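PDB 4QMK: type III secretion system effector protein ExoU from Pseudomonas fluorescens, which probably acts as a patatin-like phospholipase injected into host cells, reaching the plasma membrane through a domain that binds phosphatidylinositol 4,5-bisphosphate. Local coordinates for residues A[468-480]-A[510-523]. Residues are numbered along the deposited sequence; the frame is centred on the assembly and turned at random.
Sequences EALRFRKDAQQAL and LDALARRPEDIEWL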
# COMPACT_ATOMS: atom_id res chain seq x y z
N GLU A 468 -40.60 -20.46 -22.64
CA GLU A 468 -40.94 -20.03 -21.28
C GLU A 468 -39.67 -19.84 -20.49
O GLU A 468 -39.56 -18.85 -19.76
CB GLU A 468 -41.85 -21.08 -20.58
CG GLU A 468 -42.30 -20.75 -19.14
CD GLU A 468 -41.28 -21.10 -18.03
OE1 GLU A 468 -40.44 -22.07 -18.14
OE2 GLU A 468 -41.32 -20.39 -16.99
N ALA A 469 -38.70 -20.76 -20.63
CA ALA A 469 -37.42 -20.62 -19.95
C ALA A 469 -36.63 -19.40 -20.46
O ALA A 469 -36.09 -18.64 -19.64
CB ALA A 469 -36.57 -21.88 -20.12
N LEU A 470 -36.54 -19.20 -21.77
CA LEU A 470 -35.89 -17.97 -22.30
C LEU A 470 -36.59 -16.70 -21.81
O LEU A 470 -35.95 -15.70 -21.52
CB LEU A 470 -35.81 -17.96 -23.84
CG LEU A 470 -34.89 -19.02 -24.46
CD1 LEU A 470 -35.14 -19.21 -25.94
CD2 LEU A 470 -33.42 -18.73 -24.24
N ARG A 471 -37.90 -16.73 -21.72
CA ARG A 471 -38.63 -15.56 -21.26
C ARG A 471 -38.22 -15.22 -19.86
O ARG A 471 -37.99 -14.06 -19.56
CB ARG A 471 -40.15 -15.79 -21.35
CG ARG A 471 -40.99 -14.54 -21.24
CD ARG A 471 -40.81 -13.61 -22.42
NE ARG A 471 -41.97 -12.70 -22.64
CZ ARG A 471 -42.13 -11.51 -22.05
NH1 ARG A 471 -41.22 -11.02 -21.22
NH2 ARG A 471 -43.21 -10.80 -22.30
N PHE A 472 -38.15 -16.21 -18.97
CA PHE A 472 -37.76 -15.90 -17.60
C PHE A 472 -36.41 -15.27 -17.57
O PHE A 472 -36.16 -14.34 -16.80
CB PHE A 472 -37.74 -17.16 -16.71
CG PHE A 472 -37.09 -16.93 -15.37
CD1 PHE A 472 -37.81 -16.42 -14.33
CD2 PHE A 472 -35.73 -17.17 -15.20
CE1 PHE A 472 -37.21 -16.18 -13.11
CE2 PHE A 472 -35.11 -16.92 -13.99
CZ PHE A 472 -35.85 -16.45 -12.93
N ARG A 473 -35.50 -15.76 -18.41
CA ARG A 473 -34.14 -15.19 -18.42
C ARG A 473 -34.13 -13.78 -18.97
O ARG A 473 -33.40 -12.96 -18.43
CB ARG A 473 -33.15 -16.06 -19.18
CG ARG A 473 -32.74 -17.30 -18.40
CD ARG A 473 -31.80 -16.99 -17.25
NE ARG A 473 -30.44 -16.68 -17.77
CZ ARG A 473 -29.52 -17.59 -18.04
NH1 ARG A 473 -29.76 -18.86 -17.84
NH2 ARG A 473 -28.35 -17.22 -18.52
N LYS A 474 -34.96 -13.48 -19.97
CA LYS A 474 -35.00 -12.11 -20.48
C LYS A 474 -35.55 -11.20 -19.37
O LYS A 474 -34.98 -10.15 -19.09
CB LYS A 474 -35.87 -11.96 -21.73
CG LYS A 474 -35.45 -10.78 -22.56
CD LYS A 474 -36.45 -10.31 -23.61
CE LYS A 474 -35.81 -9.13 -24.37
NZ LYS A 474 -36.69 -8.41 -25.34
N ASP A 475 -36.64 -11.60 -18.72
CA ASP A 475 -37.16 -10.75 -17.67
C ASP A 475 -36.13 -10.58 -16.57
O ASP A 475 -36.00 -9.50 -16.04
CB ASP A 475 -38.43 -11.31 -17.03
CG ASP A 475 -39.59 -11.41 -17.97
OD1 ASP A 475 -39.65 -10.71 -19.01
OD2 ASP A 475 -40.46 -12.23 -17.67
N ALA A 476 -35.40 -11.63 -16.21
CA ALA A 476 -34.42 -11.48 -15.15
C ALA A 476 -33.29 -10.58 -15.57
O ALA A 476 -32.84 -9.82 -14.74
CB ALA A 476 -33.90 -12.83 -14.70
N GLN A 477 -32.80 -10.68 -16.82
CA GLN A 477 -31.81 -9.71 -17.31
C GLN A 477 -32.36 -8.29 -17.16
O GLN A 477 -31.63 -7.39 -16.78
CB GLN A 477 -31.43 -9.91 -18.81
CG GLN A 477 -30.27 -10.89 -19.10
CD GLN A 477 -30.44 -11.82 -20.35
OE1 GLN A 477 -31.44 -11.78 -21.12
NE2 GLN A 477 -29.45 -12.73 -20.52
N GLN A 478 -33.64 -8.07 -17.41
CA GLN A 478 -34.17 -6.72 -17.27
C GLN A 478 -34.31 -6.26 -15.83
O GLN A 478 -33.99 -5.12 -15.51
CB GLN A 478 -35.49 -6.56 -18.01
CG GLN A 478 -35.32 -6.73 -19.50
CD GLN A 478 -36.63 -6.71 -20.29
OE1 GLN A 478 -37.75 -6.58 -19.74
NE2 GLN A 478 -36.49 -6.81 -21.61
N ALA A 479 -34.76 -7.12 -14.94
CA ALA A 479 -34.94 -6.70 -13.57
C ALA A 479 -33.59 -6.44 -12.94
O ALA A 479 -33.47 -5.50 -12.14
CB ALA A 479 -35.69 -7.75 -12.79
N LEU A 480 -32.57 -7.27 -13.26
CA LEU A 480 -31.21 -7.07 -12.68
C LEU A 480 -30.63 -5.78 -13.20
O LEU A 480 -29.98 -5.05 -12.46
CB LEU A 480 -30.23 -8.25 -12.95
CG LEU A 480 -30.60 -9.54 -12.24
CD1 LEU A 480 -29.94 -10.76 -12.85
CD2 LEU A 480 -30.28 -9.45 -10.75
N LEU A 510 -37.71 -7.76 -8.59
CA LEU A 510 -36.91 -9.00 -8.57
C LEU A 510 -37.55 -10.11 -7.75
O LEU A 510 -37.62 -11.23 -8.19
CB LEU A 510 -35.53 -8.75 -7.96
CG LEU A 510 -34.36 -8.44 -8.88
CD1 LEU A 510 -33.15 -8.21 -8.05
CD2 LEU A 510 -34.12 -9.59 -9.85
N ASP A 511 -37.99 -9.83 -6.52
CA ASP A 511 -38.69 -10.88 -5.76
C ASP A 511 -39.91 -11.45 -6.48
O ASP A 511 -40.17 -12.64 -6.40
CB ASP A 511 -39.17 -10.36 -4.41
CG ASP A 511 -38.06 -10.24 -3.38
OD1 ASP A 511 -36.81 -10.23 -3.74
OD2 ASP A 511 -38.47 -10.14 -2.18
N ALA A 512 -40.68 -10.60 -7.18
CA ALA A 512 -41.92 -11.06 -7.84
C ALA A 512 -41.62 -11.93 -9.06
O ALA A 512 -42.44 -12.73 -9.51
CB ALA A 512 -42.76 -9.87 -8.26
N LEU A 513 -40.44 -11.76 -9.61
CA LEU A 513 -40.04 -12.54 -10.78
C LEU A 513 -40.00 -14.07 -10.50
O LEU A 513 -40.37 -14.89 -11.34
CB LEU A 513 -38.67 -12.05 -11.24
CG LEU A 513 -38.44 -12.11 -12.70
CD1 LEU A 513 -39.37 -11.09 -13.27
CD2 LEU A 513 -37.00 -11.76 -13.03
N ALA A 514 -39.57 -14.44 -9.32
CA ALA A 514 -39.53 -15.86 -8.95
C ALA A 514 -40.81 -16.66 -9.20
O ALA A 514 -41.89 -16.25 -8.83
CB ALA A 514 -39.11 -16.01 -7.49
N ARG A 515 -40.67 -17.82 -9.84
CA ARG A 515 -41.78 -18.73 -10.10
C ARG A 515 -41.83 -19.84 -9.02
O ARG A 515 -42.84 -20.49 -8.85
CB ARG A 515 -41.60 -19.40 -11.46
CG ARG A 515 -41.44 -18.42 -12.63
CD ARG A 515 -40.76 -19.10 -13.83
NE ARG A 515 -39.34 -19.37 -13.55
CZ ARG A 515 -38.47 -19.94 -14.40
NH1 ARG A 515 -38.83 -20.35 -15.62
NH2 ARG A 515 -37.21 -20.13 -13.99
N ARG A 516 -40.73 -19.99 -8.29
CA ARG A 516 -40.55 -21.05 -7.34
C ARG A 516 -39.34 -20.67 -6.50
O ARG A 516 -38.65 -19.72 -6.83
CB ARG A 516 -40.34 -22.40 -8.05
CG ARG A 516 -39.33 -22.35 -9.21
CD ARG A 516 -39.17 -23.67 -9.97
NE ARG A 516 -40.28 -24.00 -10.85
CZ ARG A 516 -40.42 -23.62 -12.14
NH1 ARG A 516 -39.53 -22.85 -12.77
NH2 ARG A 516 -41.50 -24.01 -12.83
N PRO A 517 -39.08 -21.40 -5.40
CA PRO A 517 -37.98 -21.05 -4.49
C PRO A 517 -36.60 -21.11 -5.11
O PRO A 517 -35.73 -20.34 -4.73
CB PRO A 517 -38.11 -22.10 -3.37
CG PRO A 517 -39.56 -22.50 -3.39
CD PRO A 517 -39.90 -22.51 -4.85
N GLU A 518 -36.37 -22.03 -6.04
CA GLU A 518 -35.07 -22.09 -6.75
C GLU A 518 -34.72 -20.75 -7.41
O GLU A 518 -33.55 -20.38 -7.48
CB GLU A 518 -35.09 -23.12 -7.91
CG GLU A 518 -35.17 -24.62 -7.61
CD GLU A 518 -35.78 -25.41 -8.80
OE1 GLU A 518 -35.71 -24.90 -9.96
OE2 GLU A 518 -36.34 -26.54 -8.60
N ASP A 519 -35.72 -20.04 -7.95
CA ASP A 519 -35.48 -18.78 -8.68
C ASP A 519 -34.95 -17.73 -7.75
O ASP A 519 -34.16 -16.87 -8.18
CB ASP A 519 -36.76 -18.25 -9.31
CG ASP A 519 -37.18 -19.03 -10.48
OD1 ASP A 519 -36.38 -19.87 -10.90
OD2 ASP A 519 -38.32 -18.83 -11.01
N ILE A 520 -35.42 -17.76 -6.50
CA ILE A 520 -34.97 -16.79 -5.50
C ILE A 520 -33.45 -17.04 -5.28
O ILE A 520 -32.63 -16.12 -5.42
CB ILE A 520 -35.72 -16.98 -4.16
CG1 ILE A 520 -37.23 -16.81 -4.29
CG2 ILE A 520 -35.18 -16.02 -3.10
CD1 ILE A 520 -37.68 -15.37 -4.53
N GLU A 521 -33.07 -18.30 -5.00
CA GLU A 521 -31.66 -18.63 -4.77
C GLU A 521 -30.84 -18.23 -5.98
O GLU A 521 -29.70 -17.77 -5.86
CB GLU A 521 -31.40 -20.14 -4.62
CG GLU A 521 -32.23 -20.97 -3.69
CD GLU A 521 -31.78 -22.46 -3.78
OE1 GLU A 521 -32.53 -23.31 -4.37
OE2 GLU A 521 -30.64 -22.77 -3.33
N TRP A 522 -31.37 -18.51 -7.15
CA TRP A 522 -30.65 -18.23 -8.38
C TRP A 522 -30.35 -16.74 -8.57
O TRP A 522 -29.19 -16.35 -8.80
CB TRP A 522 -31.41 -18.80 -9.53
CG TRP A 522 -30.72 -18.73 -10.83
CD1 TRP A 522 -30.01 -19.72 -11.41
CD2 TRP A 522 -30.80 -17.67 -11.79
NE1 TRP A 522 -29.58 -19.33 -12.67
CE2 TRP A 522 -30.06 -18.06 -12.91
CE3 TRP A 522 -31.47 -16.43 -11.82
CZ2 TRP A 522 -29.95 -17.28 -14.01
CZ3 TRP A 522 -31.31 -15.61 -12.95
CH2 TRP A 522 -30.58 -16.04 -14.00
N LEU A 523 -31.35 -15.91 -8.39
CA LEU A 523 -31.18 -14.48 -8.54
C LEU A 523 -30.22 -14.00 -7.51
O LEU A 523 -29.46 -13.06 -7.76
CB LEU A 523 -32.52 -13.75 -8.34
CG LEU A 523 -33.51 -14.07 -9.45
CD1 LEU A 523 -34.89 -13.86 -8.93
CD2 LEU A 523 -33.22 -13.22 -10.69
O HOH W 1 -40.10 -23.69 -15.51
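Arg515 NH1 is shared by two acceptors, Asn442 OD1 of helix 441-446 and Glu468 OE2, the latter at 2.8 Å on the syn side, somewhat out of the carboxylate plane. This salt-bridge network of Glu468, Arg515 and Asp519 ties helix 464-491 to the turn between helices 501-513 and 517-526. The same guanidinium is held at its other edge by Asp519: NE bonds OD2 at 2.8 Å, almost straight at 174°, while NH2 reaches OD1. Asp519 OD2 also accepts from the backbone N of Arg515, so one aspartate orients both the turn and its arginine. Thus fixed, the flat cation lies on the Phe472 ring, CZ 3.8 Å from the centroid and the planes only 5° apart, a cation-pi stack that arginine suits because its face can cover an aromatic while its edges serve carboxylates. Phe472 reaches across with CG anti to its backbone N (chi1 169°) and turns an edge toward the face of Trp522, whose NE1 bonds Met446 O. Small Ala476 and Ala479 let the end of helix 501-513 come close: Leu513 enters as a knob among Phe472, Asp475, Ala476 and Ala479. Farther along, Leu510 CD2 packs 3.8 Å from Ala479 CB and 3.9 Å from Leu480 CD2.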